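Local coordinates for CD180 antigen (Mus musculus, PDB 3T6Q), which probably cooperates with MD-1 and TLR4 in the innate immune response of B-cells to bacterial lipopolysaccharide, leading to NF-kappa-B activation, at residues 13-18 with 34-39; 291-296 with 322-327; 437-442 with 470-475; 189-194 with 207-212. One frame throughout, in Å; residues are numbered along the deposited sequence. Where two conformers were deposited one is given.

How the interactions relate
All four contacts join neighbouring turns of the leucine-rich-repeat solenoid, but at different depths and places in the coil. Interactions 1 and 4 both reach strands that line it: interaction 1 is a true parallel strand pairing at the N-terminal cap, rich in backbone hydrogen bonds, whereas interaction 4 is a mostly buried contact just past the strands, with one weak bond and apolar packing. Interactions 2 and 3 tie loop to loop, part buried and part wet. In each a side chain grips a backbone carbonyl and waters bridge the outer side. Interactions 1 and 2 lie on opposite sides of the chain's centre, their centres about 55 Å apart.

Interaction 1: 13-18 with 34-39; sequences VNKTYN and STECLE. With NAG (2-acetamido-2-deoxy-beta-D-glucopyranose), chain P.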
loop_
_atom_site.group_PDB
_atom_site.type_symbol
_atom_site.label_atom_id
_atom_site.label_comp_id
_atom_site.label_asym_id
_atom_site.label_seq_id
_atom_site.Cartn_x
_atom_site.Cartn_y
_atom_site.Cartn_z
ATOM N N VAL A 13 1.496 15.686 -35.250
ATOM C CA VAL A 13 2.795 15.721 -35.928
ATOM C C VAL A 13 3.795 16.539 -35.127
ATOM O O VAL A 13 3.525 17.701 -34.778
ATOM C CB VAL A 13 2.692 16.319 -37.363
ATOM C CG1 VAL A 13 4.025 16.207 -38.083
ATOM C CG2 VAL A 13 1.580 15.644 -38.165
ATOM N N ASN A 14 4.935 15.916 -34.812
ATOM C CA ASN A 14 6.040 16.574 -34.095
ATOM C C ASN A 14 5.763 16.993 -32.643
ATOM O O ASN A 14 6.658 17.516 -31.976
ATOM C CB ASN A 14 6.567 17.785 -34.882
ATOM C CG ASN A 14 7.213 17.396 -36.193
ATOM O OD1 ASN A 14 7.895 16.372 -36.281
ATOM N ND2 ASN A 14 7.006 18.222 -37.228
ATOM N N LYS A 15 4.544 16.762 -32.158
ATOM C CA LYS A 15 4.130 17.332 -30.883
ATOM C C LYS A 15 3.652 16.317 -29.834
ATOM O O LYS A 15 4.055 16.405 -28.666
ATOM C CB LYS A 15 3.040 18.384 -31.121
ATOM C CG LYS A 15 2.662 19.157 -29.871
ATOM C CD LYS A 15 1.630 20.229 -30.179
ATOM C CE LYS A 15 0.994 20.754 -28.903
ATOM N NZ LYS A 15 -0.033 21.787 -29.209
ATOM N N THR A 16 2.803 15.377 -30.249
ATOM C CA THR A 16 2.088 14.495 -29.290
ATOM C C THR A 16 2.112 13.062 -29.718
ATOM O O THR A 16 1.631 12.729 -30.788
ATOM C CB THR A 16 0.629 14.919 -29.137
ATOM O OG1 THR A 16 0.607 16.243 -28.621
ATOM C CG2 THR A 16 -0.139 13.993 -28.160
ATOM N N TYR A 17 2.669 12.206 -28.862
ATOM C CA TYR A 17 2.841 10.798 -29.184
ATOM C C TYR A 17 2.261 9.933 -28.072
ATOM O O TYR A 17 2.477 10.212 -26.876
ATOM C CB TYR A 17 4.316 10.468 -29.478
ATOM C CG TYR A 17 4.755 11.122 -30.775
ATOM C CD1 TYR A 17 4.619 10.458 -32.003
ATOM C CD2 TYR A 17 5.228 12.441 -30.777
ATOM C CE1 TYR A 17 4.978 11.081 -33.191
ATOM C CE2 TYR A 17 5.588 13.069 -31.955
ATOM C CZ TYR A 17 5.458 12.388 -33.153
ATOM O OH TYR A 17 5.803 13.037 -34.313
ATOM N N ASN A 18 1.472 8.944 -28.492
ATOM C CA ASN A 18 0.962 7.924 -27.586
ATOM C C ASN A 18 1.688 6.598 -27.796
ATOM O O ASN A 18 1.486 5.921 -28.800
ATOM C CB ASN A 18 -0.537 7.736 -27.801
ATOM C CG ASN A 18 -1.155 6.815 -26.775
ATOM O OD1 ASN A 18 -0.606 5.764 -26.448
ATOM N ND2 ASN A 18 -2.274 7.226 -26.229
ATOM N N SER A 34 11.368 17.521 -30.646
ATOM C CA SER A 34 10.359 18.538 -30.443
ATOM C C SER A 34 9.107 18.036 -29.690
ATOM O O SER A 34 8.231 18.834 -29.393
ATOM C CB SER A 34 9.906 19.048 -31.801
ATOM O OG SER A 34 9.401 17.956 -32.530
ATOM N N THR A 35 9.011 16.729 -29.422
ATOM C CA THR A 35 7.853 16.172 -28.672
ATOM C C THR A 35 7.564 16.985 -27.414
ATOM O O THR A 35 8.462 17.250 -26.605
ATOM C CB THR A 35 8.097 14.709 -28.266
ATOM O OG1 THR A 35 8.383 13.946 -29.439
ATOM C CG2 THR A 35 6.837 14.125 -27.549
ATOM N N GLU A 36 6.316 17.413 -27.271
ATOM C CA GLU A 36 5.877 18.127 -26.074
ATOM C C GLU A 36 4.962 17.312 -25.150
ATOM O O GLU A 36 4.990 17.498 -23.939
ATOM C CB GLU A 36 5.171 19.403 -26.482
ATOM C CG GLU A 36 6.121 20.395 -27.129
ATOM C CD GLU A 36 5.437 21.625 -27.669
ATOM O OE1 GLU A 36 4.202 21.765 -27.509
ATOM O OE2 GLU A 36 6.163 22.461 -28.253
ATOM N N CYS A 37 4.179 16.402 -25.717
ATOM C CA CYS A 37 3.223 15.609 -24.916
ATOM C C CYS A 37 3.412 14.122 -25.181
ATOM O O CYS A 37 3.074 13.633 -26.256
ATOM C CB CYS A 37 1.774 16.037 -25.194
ATOM S SG CYS A 37 1.453 17.807 -24.992
ATOM N N LEU A 38 3.960 13.418 -24.185
ATOM C CA LEU A 38 4.314 12.011 -24.298
ATOM C C LEU A 38 3.467 11.153 -23.322
ATOM O O LEU A 38 3.563 11.301 -22.098
ATOM C CB LEU A 38 5.816 11.810 -24.015
ATOM C CG LEU A 38 6.292 10.380 -24.382
ATOM C CD1 LEU A 38 5.949 10.026 -25.821
ATOM C CD2 LEU A 38 7.768 10.148 -24.100
ATOM N N GLU A 39 2.653 10.276 -23.891
ATOM C CA GLU A 39 1.793 9.352 -23.115
ATOM C C GLU A 39 2.521 8.043 -23.173
ATOM O O GLU A 39 2.524 7.353 -24.204
ATOM C CB GLU A 39 0.429 9.259 -23.818
ATOM C CG GLU A 39 -0.089 10.656 -24.161
ATOM C CD GLU A 39 -1.434 10.667 -24.857
ATOM O OE1 GLU A 39 -1.917 9.597 -25.269
ATOM O OE2 GLU A 39 -2.012 11.762 -24.996
HETATM C C1 NAG P . 7.551 18.004 -38.553
HETATM C C2 NAG P . 7.006 19.177 -39.379
HETATM C C3 NAG P . 7.729 19.323 -40.711
HETATM C C4 NAG P . 9.241 19.245 -40.567
HETATM C C5 NAG P . 9.662 18.046 -39.719
HETATM C C6 NAG P . 11.150 18.115 -39.391
HETATM C C7 NAG P . 4.655 19.842 -39.181
HETATM C C8 NAG P . 3.235 19.565 -39.594
HETATM N N2 NAG P . 5.593 19.031 -39.676
HETATM O O3 NAG P . 7.390 20.566 -41.284
HETATM O O4 NAG P . 9.778 19.133 -41.864
HETATM O O5 NAG P . 8.967 18.032 -38.489
HETATM O O6 NAG P . 11.773 16.942 -39.861
HETATM O O7 NAG P . 4.909 20.772 -38.414
#
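Thr16, Tyr17 and Asn18 pair in parallel with Cys37, Leu38 and Glu39, joining the N-terminal cap of the leucine-rich-repeat solenoid to the strand of its first repeat. The tight part is the backbone. Tyr17 holds the middle with both its polar main-chain atoms: its N donates to Cys37 O at 3.0 Å, and its O accepts from Glu39 N at 3.0 Å. One residue back, Lys15 O takes two donors, Cys37 N and the closer Glu36 N at 2.8 Å, next to a classic beta bulge in which Lys15 and Thr16 both face Glu12 of strand 9-12.

Tyr17 and Leu38 share the buried face. Leu38 CD1 reaches to 4.0 Å from Tyr17 CB, and Thr35 OG1, itself hydrogen-bonded to Pro32 O, lies obliquely 3.7 Å from Tyr17 CD2. Tyrosine suits the place because its ring packs among apolar groups while its hydroxyl serves polar ones: OH accepts from Asn14 N and is also hydrogen-bonded to Glu10.

The other face is more polar and partly exposed. Glu39 crosses Asn18 at about a right angle, carboxylate and amide planes 70° apart, and Asn18 OD1 is hydrogen-bonded to Glu20 N. Looser are the chains of Lys15 and Glu36, which cross without a salt bridge, NZ staying 4.6 Å from OE1. Asn14, an experimentally established glycosylation site, carries N-acetylglucosamine, its ND2 bonded at 1.4 Å to C1. Beside it, Ser34 OG, set between its own N and carbonyl carbon (chi1 59°), donates to an in-plane lone pair of Asn14 O at 2.8 Å.

Interaction 2: 291-296 with 322-327; sequences SELPSG and SNFPSL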
loop_
_atom_site.group_PDB
_atom_site.type_symbol
_atom_site.label_atom_id
_atom_site.label_comp_id
_atom_site.label_asym_id
_atom_site.label_seq_id
_atom_site.Cartn_x
_atom_site.Cartn_y
_atom_site.Cartn_z
ATOM N N SER A 291 -38.729 10.364 1.395
ATOM C CA SER A 291 -40.052 10.082 0.805
ATOM C C SER A 291 -40.942 11.324 0.903
ATOM O O SER A 291 -41.980 11.419 0.240
ATOM C CB SER A 291 -40.721 8.907 1.519
ATOM O OG SER A 291 -40.817 9.192 2.900
ATOM N N GLU A 292 -40.541 12.273 1.755
ATOM C CA GLU A 292 -41.287 13.534 1.936
ATOM C C GLU A 292 -40.456 14.448 2.849
ATOM O O GLU A 292 -39.569 13.963 3.566
ATOM C CB GLU A 292 -42.700 13.316 2.574
ATOM C CG GLU A 292 -42.723 12.846 4.031
ATOM C CD GLU A 292 -44.145 12.704 4.569
ATOM O OE1 GLU A 292 -44.582 13.558 5.358
ATOM O OE2 GLU A 292 -44.849 11.758 4.182
ATOM N N LEU A 293 -40.791 15.734 2.834
ATOM C CA LEU A 293 -40.209 16.714 3.748
ATOM C C LEU A 293 -41.357 17.379 4.500
ATOM O O LEU A 293 -42.385 17.679 3.922
ATOM C CB LEU A 293 -39.365 17.758 2.992
ATOM C CG LEU A 293 -38.087 17.298 2.261
ATOM C CD1 LEU A 293 -37.499 18.429 1.485
ATOM C CD2 LEU A 293 -37.023 16.793 3.250
ATOM N N PRO A 294 -41.185 17.585 5.813
ATOM C CA PRO A 294 -42.225 18.222 6.629
ATOM C C PRO A 294 -42.314 19.694 6.266
ATOM O O PRO A 294 -41.327 20.252 5.773
ATOM C CB PRO A 294 -41.678 18.063 8.059
ATOM C CG PRO A 294 -40.200 17.892 7.874
ATOM C CD PRO A 294 -40.055 17.102 6.607
ATOM N N SER A 295 -43.459 20.326 6.483
ATOM C CA SER A 295 -43.528 21.784 6.422
ATOM C C SER A 295 -42.803 22.369 7.677
ATOM O O SER A 295 -42.505 21.634 8.589
ATOM C CB SER A 295 -44.982 22.251 6.380
ATOM O OG SER A 295 -45.674 21.708 7.509
ATOM N N GLY A 296 -42.542 23.673 7.713
ATOM C CA GLY A 296 -41.790 24.297 8.821
ATOM C C GLY A 296 -40.418 23.649 8.991
ATOM O O GLY A 296 -39.949 23.503 10.117
ATOM N N SER A 322 -42.925 25.468 0.417
ATOM C CA SER A 322 -43.060 26.595 1.359
ATOM C C SER A 322 -41.788 26.720 2.230
ATOM O O SER A 322 -41.501 27.780 2.726
ATOM C CB SER A 322 -44.304 26.408 2.257
ATOM O OG SER A 322 -44.176 25.175 2.999
ATOM N N ASN A 323 -41.028 25.641 2.398
ATOM C CA ASN A 323 -39.747 25.673 3.108
ATOM C C ASN A 323 -38.651 26.502 2.425
ATOM O O ASN A 323 -37.686 26.882 3.066
ATOM C CB ASN A 323 -39.196 24.272 3.259
ATOM C CG ASN A 323 -40.025 23.426 4.188
ATOM O OD1 ASN A 323 -40.568 23.917 5.188
ATOM N ND2 ASN A 323 -40.126 22.129 3.871
ATOM N N PHE A 324 -38.757 26.723 1.113
ATOM C CA PHE A 324 -37.599 27.259 0.366
ATOM C C PHE A 324 -37.963 28.485 -0.473
ATOM O O PHE A 324 -37.763 28.454 -1.703
ATOM C CB PHE A 324 -37.018 26.178 -0.567
ATOM C CG PHE A 324 -36.998 24.799 0.038
ATOM C CD1 PHE A 324 -36.110 24.497 1.053
ATOM C CD2 PHE A 324 -37.859 23.814 -0.434
ATOM C CE1 PHE A 324 -36.063 23.231 1.611
ATOM C CE2 PHE A 324 -37.812 22.542 0.107
ATOM C CZ PHE A 324 -36.930 22.260 1.136
ATOM N N PRO A 325 -38.462 29.563 0.161
ATOM C CA PRO A 325 -38.943 30.681 -0.670
ATOM C C PRO A 325 -37.866 31.406 -1.507
ATOM O O PRO A 325 -38.229 32.084 -2.502
ATOM C CB PRO A 325 -39.556 31.647 0.353
ATOM C CG PRO A 325 -38.856 31.327 1.648
ATOM C CD PRO A 325 -38.632 29.841 1.599
ATOM N N SER A 326 -36.574 31.260 -1.162
ATOM C CA SER A 326 -35.523 31.948 -1.949
ATOM C C SER A 326 -34.984 31.123 -3.136
ATOM O O SER A 326 -34.155 31.621 -3.912
ATOM C CB SER A 326 -34.335 32.377 -1.051
ATOM O OG SER A 326 -34.821 33.192 -0.012
ATOM N N LEU A 327 -35.429 29.873 -3.296
ATOM C CA LEU A 327 -34.798 29.001 -4.322
ATOM C C LEU A 327 -34.760 29.569 -5.729
ATOM O O LEU A 327 -35.783 30.067 -6.233
ATOM C CB LEU A 327 -35.497 27.652 -4.450
ATOM C CG LEU A 327 -35.130 26.449 -3.616
ATOM C CD1 LEU A 327 -35.643 25.178 -4.321
ATOM C CD2 LEU A 327 -33.661 26.367 -3.219
HETATM O O HOH W 1 -43.055 25.274 5.450
#
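Asn323 turns its side-chain amide across to the Pro294 carbonyl. With CG anti to its own carbonyl carbon (chi1 -68°), it donates from ND2 to Pro294 O at 2.9 Å, in a nearly straight bond (168° at the hydrogen) that lies close to the amide plane. Asparagine fits because the other end of the same amide accepts: OD1 takes a bond from Leu297 N and another from a water, 2.8 Å from OD1. That water in turn accepts from Gly296 N and is hydrogen-bonded to Ser322 OG, bridging the outer side of the contact.

Beneath this polar layer the aromatic ring of Phe324 lies flat under its neighbour, Asn323 CB sitting 3.5 Å above the plane over the ring centre. Leu293 comes instead to the rim: its CD1 lies in the ring plane, 3.9 Å from CZ, the two side chains crossing at about a right angle. A phenylalanine is large enough here to meet Leu293 at its tip while also touching Leu300 and Leu306. The arrangement, an asparagine bonded to a backbone carbonyl above a leucine-phenylalanine contact, joins the loops of successive coils in a leucine-rich-repeat solenoid, with Phe324 apparently at the phenylalanine position of the Toll-like repeat consensus.

Interaction 3: 437-442 with 470-475; sequences LDISSE and NSLQTL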
loop_
_atom_site.group_PDB
_atom_site.type_symbol
_atom_site.label_atom_id
_atom_site.label_comp_id
_atom_site.label_asym_id
_atom_site.label_seq_id
_atom_site.Cartn_x
_atom_site.Cartn_y
_atom_site.Cartn_z
ATOM N N LEU A 437 -42.972 13.645 -32.414
ATOM C CA LEU A 437 -43.959 14.612 -32.900
ATOM C C LEU A 437 -44.044 14.502 -34.411
ATOM O O LEU A 437 -43.106 14.047 -35.052
ATOM C CB LEU A 437 -43.543 16.047 -32.557
ATOM C CG LEU A 437 -43.658 16.414 -31.084
ATOM C CD1 LEU A 437 -42.794 17.641 -30.890
ATOM C CD2 LEU A 437 -45.099 16.684 -30.694
ATOM N N ASP A 438 -45.166 14.951 -34.965
ATOM C CA ASP A 438 -45.324 15.017 -36.416
ATOM C C ASP A 438 -44.876 16.423 -36.827
ATOM O O ASP A 438 -45.541 17.430 -36.560
ATOM C CB ASP A 438 -46.774 14.772 -36.800
ATOM C CG ASP A 438 -47.051 15.007 -38.289
ATOM O OD1 ASP A 438 -48.234 14.962 -38.655
ATOM O OD2 ASP A 438 -46.123 15.232 -39.093
ATOM N N ILE A 439 -43.737 16.478 -37.478
ATOM C CA ILE A 439 -43.094 17.765 -37.725
ATOM C C ILE A 439 -43.665 18.417 -38.977
ATOM O O ILE A 439 -43.162 19.464 -39.429
ATOM C CB ILE A 439 -41.567 17.599 -37.850
ATOM C CG1 ILE A 439 -41.004 16.847 -36.641
ATOM C CG2 ILE A 439 -40.869 18.953 -37.945
ATOM C CD1 ILE A 439 -41.370 17.514 -35.320
ATOM N N SER A 440 -44.710 17.833 -39.556
ATOM C CA SER A 440 -45.296 18.476 -40.746
ATOM C C SER A 440 -46.387 19.508 -40.372
ATOM O O SER A 440 -46.760 20.341 -41.221
ATOM C CB SER A 440 -45.861 17.426 -41.711
ATOM O OG SER A 440 -47.038 16.866 -41.154
ATOM N N SER A 441 -46.902 19.450 -39.123
ATOM C CA SER A 441 -47.975 20.356 -38.672
ATOM C C SER A 441 -47.517 21.829 -38.701
ATOM O O SER A 441 -46.536 22.178 -38.058
ATOM C CB SER A 441 -48.407 20.011 -37.262
ATOM O OG SER A 441 -49.342 21.000 -36.824
ATOM N N GLU A 442 -48.228 22.684 -39.448
ATOM C CA GLU A 442 -47.764 24.062 -39.714
ATOM C C GLU A 442 -47.762 24.923 -38.455
ATOM O O GLU A 442 -46.961 25.849 -38.343
ATOM C CB GLU A 442 -48.653 24.768 -40.755
ATOM C CG GLU A 442 -48.724 24.096 -42.102
ATOM C CD GLU A 442 -49.654 24.851 -43.028
ATOM O OE1 GLU A 442 -49.327 26.010 -43.367
ATOM O OE2 GLU A 442 -50.714 24.296 -43.391
ATOM N N ASN A 470 -44.311 22.840 -43.657
ATOM C CA ASN A 470 -43.914 21.998 -42.536
ATOM C C ASN A 470 -43.896 22.867 -41.255
ATOM O O ASN A 470 -44.055 24.098 -41.336
ATOM C CB ASN A 470 -42.559 21.352 -42.865
ATOM C CG ASN A 470 -41.459 22.383 -43.097
ATOM O OD1 ASN A 470 -41.081 23.125 -42.170
ATOM N ND2 ASN A 470 -40.936 22.450 -44.333
ATOM N N SER A 471 -43.731 22.254 -40.085
ATOM C CA SER A 471 -43.698 23.054 -38.831
ATOM C C SER A 471 -42.542 24.060 -38.715
ATOM O O SER A 471 -42.641 25.012 -37.944
ATOM C CB SER A 471 -43.626 22.133 -37.624
ATOM O OG SER A 471 -42.359 21.498 -37.624
ATOM N N LEU A 472 -41.450 23.839 -39.464
ATOM C CA LEU A 472 -40.211 24.615 -39.288
ATOM C C LEU A 472 -40.244 26.000 -39.884
ATOM O O LEU A 472 -39.470 26.864 -39.484
ATOM C CB LEU A 472 -38.984 23.860 -39.845
ATOM C CG LEU A 472 -38.786 22.413 -39.388
ATOM C CD1 LEU A 472 -37.704 21.778 -40.260
ATOM C CD2 LEU A 472 -38.388 22.339 -37.905
ATOM N N GLN A 473 -41.124 26.226 -40.853
ATOM C CA GLN A 473 -41.088 27.471 -41.628
ATOM C C GLN A 473 -41.440 28.738 -40.790
ATOM O O GLN A 473 -41.218 29.855 -41.250
ATOM C CB GLN A 473 -41.950 27.351 -42.905
ATOM C CG GLN A 473 -41.551 26.235 -43.893
ATOM C CD GLN A 473 -40.563 26.676 -44.982
ATOM O OE1 GLN A 473 -39.506 27.209 -44.682
ATOM N NE2 GLN A 473 -40.900 26.412 -46.257
ATOM N N THR A 474 -41.945 28.560 -39.563
ATOM C CA THR A 474 -42.157 29.693 -38.635
ATOM C C THR A 474 -40.931 30.097 -37.802
ATOM O O THR A 474 -41.013 31.052 -37.028
ATOM C CB THR A 474 -43.338 29.444 -37.643
ATOM O OG1 THR A 474 -43.069 28.291 -36.803
ATOM C CG2 THR A 474 -44.670 29.275 -38.383
ATOM N N LEU A 475 -39.813 29.379 -37.938
ATOM C CA LEU A 475 -38.661 29.589 -37.040
ATOM C C LEU A 475 -37.597 30.505 -37.690
ATOM O O LEU A 475 -36.480 30.093 -37.989
ATOM C CB LEU A 475 -38.073 28.213 -36.585
ATOM C CG LEU A 475 -39.129 27.342 -35.868
ATOM C CD1 LEU A 475 -38.581 25.940 -35.641
ATOM C CD2 LEU A 475 -39.576 27.961 -34.540
HETATM O O HOH W 2 -44.834 25.821 -36.786
HETATM O O HOH W 3 -45.179 26.496 -40.526
#
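Ile439 O is gripped twice by Ser471: backbone N donates to it at 2.9 Å and side-chain OG at 2.8 Å, both reaching the carbonyl from the same face of its plane. The first torsion (chi1 68°) sets OG between the serine's own N and carbonyl carbon, close enough to the N for both to reach one carbonyl. A small side chain suits the close fit, Ser471 CB lying 2.9 Å from Ser441 O and OG 3.0 Å from Ile439 CG2. Next to the bonds, Ile439 CG2 meets Leu472 CD2 at 4.2 Å, the two aliphatic chains crossing obliquely, and Leu472 continues inward onto Leu454 of strand 453-455. Asn470 adds a CA-H contact to Ser440 O.

Loops of the fifteenth and sixteenth leucine-rich repeats meet here, each shaped by an Asx turn. In the first, Asp438 OD2 accepts from both Ser440 N and Ser440 OG, bracing the type I turn from Asp438 to Ser441 that presents the Ile439 carbonyl. In the second, Asn470 OD1 accepts from Leu472 N at 2.8 Å, at the head of a short run of helical backbone angles, 471-473.

Further out the contact is hydrated. One water donates to Glu442 O and Ser471 O and accepts from Thr474 OG1; another donates to Glu442 O, 2.9 Å from it, and to Asn470 O. Asn470 itself is fixed from outside the pair, its ND2 donating to Ala495 O and Gln467 O.

Interaction 4: 189-194 with 207-212; sequences NDIAGI and LNFGGT
Thr212 meets Ile191 with its hydroxyl where the repeat pattern would place an asparagine, and with a side chain rotated off the staggered positions (chi1 -145°). Its OG1 accepts from Ile191 N, but weakly, at 3.4 Å and bent (145° at the hydrogen). One coil earlier Asn189 does the corresponding job with a whole amide, its OD1 taking Ile165 N and its ND2 reaching Phe160 O.

Thr212 is brought into place by a type II turn from Phe209, closed by Thr212 N to Phe209 O. Gly211 suits the turn's third position, where phi is positive (81°), and an Asx turn, Gly210 N to Asn208 OD1 at 2.8 Å, steadies its start; a CB on Gly210 would be crowded by that OD1. The apolar part lies beside the hydroxyl: Ile191 CG1 comes to the edge of the Phe209 ring, near its plane, 3.8 Å from CD1. Ile218 of helix 215-221 touches Ile191, Phe209 and Thr212, and His166 of the second subunit, another copy of the protein, packs on Asp190 and Ala192.

Between these segments the weak bond implies that Ile191 against Phe209 does more than the polar link, while the coils' strands pair through their backbones.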
loop_
_atom_site.group_PDB
_atom_site.type_symbol
_atom_site.label_atom_id
_atom_site.label_comp_id
_atom_site.label_asym_id
_atom_site.label_seq_id
_atom_site.Cartn_x
_atom_site.Cartn_y
_atom_site.Cartn_z
ATOM N N ASN A 189 -10.751 8.827 3.708
ATOM C CA ASN A 189 -9.930 8.763 4.911
ATOM C C ASN A 189 -10.867 8.836 6.118
ATOM O O ASN A 189 -11.658 9.774 6.252
ATOM C CB ASN A 189 -8.972 9.974 4.976
ATOM C CG ASN A 189 -7.832 9.873 3.955
ATOM O OD1 ASN A 189 -6.776 9.312 4.255
ATOM N ND2 ASN A 189 -8.066 10.341 2.746
ATOM N N ASP A 190 -10.736 7.903 7.032
ATOM C CA ASP A 190 -11.654 7.885 8.150
ATOM C C ASP A 190 -11.140 8.793 9.277
ATOM O O ASP A 190 -10.346 8.382 10.120
ATOM C CB ASP A 190 -11.920 6.462 8.634
ATOM C CG ASP A 190 -13.080 6.399 9.627
ATOM O OD1 ASP A 190 -14.025 7.254 9.546
ATOM O OD2 ASP A 190 -13.028 5.500 10.477
ATOM N N ILE A 191 -11.610 10.039 9.266
ATOM C CA ILE A 191 -11.180 11.018 10.247
ATOM C C ILE A 191 -11.920 10.756 11.549
ATOM O O ILE A 191 -13.130 10.829 11.595
ATOM C CB ILE A 191 -11.424 12.478 9.791
ATOM C CG1 ILE A 191 -10.886 12.700 8.380
ATOM C CG2 ILE A 191 -10.802 13.470 10.778
ATOM C CD1 ILE A 191 -9.380 12.785 8.268
ATOM N N ALA A 192 -11.166 10.397 12.586
ATOM C CA ALA A 192 -11.728 10.152 13.915
ATOM C C ALA A 192 -11.552 11.316 14.883
ATOM O O ALA A 192 -12.253 11.370 15.871
ATOM C CB ALA A 192 -11.188 8.856 14.520
ATOM N N GLY A 193 -10.679 12.277 14.584
ATOM C CA GLY A 193 -10.550 13.452 15.467
ATOM C C GLY A 193 -9.918 14.610 14.744
ATOM O O GLY A 193 -9.149 14.424 13.810
ATOM N N ILE A 194 -10.242 15.819 15.187
ATOM C CA ILE A 194 -9.639 17.051 14.693
ATOM C C ILE A 194 -9.292 17.877 15.954
ATOM O O ILE A 194 -10.115 18.022 16.870
ATOM C CB ILE A 194 -10.621 17.840 13.783
ATOM C CG1 ILE A 194 -10.939 17.009 12.505
ATOM C CG2 ILE A 194 -10.015 19.194 13.376
ATOM C CD1 ILE A 194 -11.958 17.658 11.584
ATOM N N LEU A 207 -13.394 21.256 0.527
ATOM C CA LEU A 207 -12.892 20.294 1.486
ATOM C C LEU A 207 -13.782 19.091 1.236
ATOM O O LEU A 207 -15.017 19.227 1.266
ATOM C CB LEU A 207 -13.126 20.735 2.933
ATOM C CG LEU A 207 -12.124 21.615 3.674
ATOM C CD1 LEU A 207 -12.594 21.847 5.096
ATOM C CD2 LEU A 207 -10.751 20.949 3.645
ATOM N N ASN A 208 -13.169 17.946 0.987
ATOM C CA ASN A 208 -13.945 16.701 0.726
ATOM C C ASN A 208 -13.601 15.691 1.827
ATOM O O ASN A 208 -12.422 15.349 1.990
ATOM C CB ASN A 208 -13.622 16.222 -0.721
ATOM C CG ASN A 208 -14.452 15.019 -1.154
ATOM O OD1 ASN A 208 -14.653 14.098 -0.367
ATOM N ND2 ASN A 208 -14.925 15.021 -2.397
ATOM N N PHE A 209 -14.609 15.239 2.599
ATOM C CA PHE A 209 -14.413 14.153 3.554
ATOM C C PHE A 209 -15.329 12.975 3.177
ATOM O O PHE A 209 -15.930 12.336 4.066
ATOM C CB PHE A 209 -14.769 14.585 4.992
ATOM C CG PHE A 209 -13.858 15.655 5.564
ATOM C CD1 PHE A 209 -12.672 15.317 6.221
ATOM C CD2 PHE A 209 -14.209 17.006 5.446
ATOM C CE1 PHE A 209 -11.851 16.309 6.777
ATOM C CE2 PHE A 209 -13.401 17.998 5.997
ATOM C CZ PHE A 209 -12.217 17.651 6.643
ATOM N N GLY A 210 -15.476 12.726 1.876
ATOM C CA GLY A 210 -16.337 11.657 1.375
ATOM C C GLY A 210 -16.219 10.318 2.097
ATOM O O GLY A 210 -15.100 9.811 2.350
ATOM N N GLY A 211 -17.373 9.742 2.446
ATOM C CA GLY A 211 -17.392 8.445 3.102
ATOM C C GLY A 211 -17.129 8.444 4.591
ATOM O O GLY A 211 -17.119 7.362 5.205
ATOM N N THR A 212 -16.876 9.610 5.198
ATOM C CA THR A 212 -16.410 9.604 6.621
ATOM C C THR A 212 -17.565 9.042 7.514
ATOM O O THR A 212 -18.775 9.225 7.236
ATOM C CB THR A 212 -15.805 10.977 7.147
ATOM O OG1 THR A 212 -14.685 10.773 8.094
ATOM C CG2 THR A 212 -16.887 11.778 7.830
#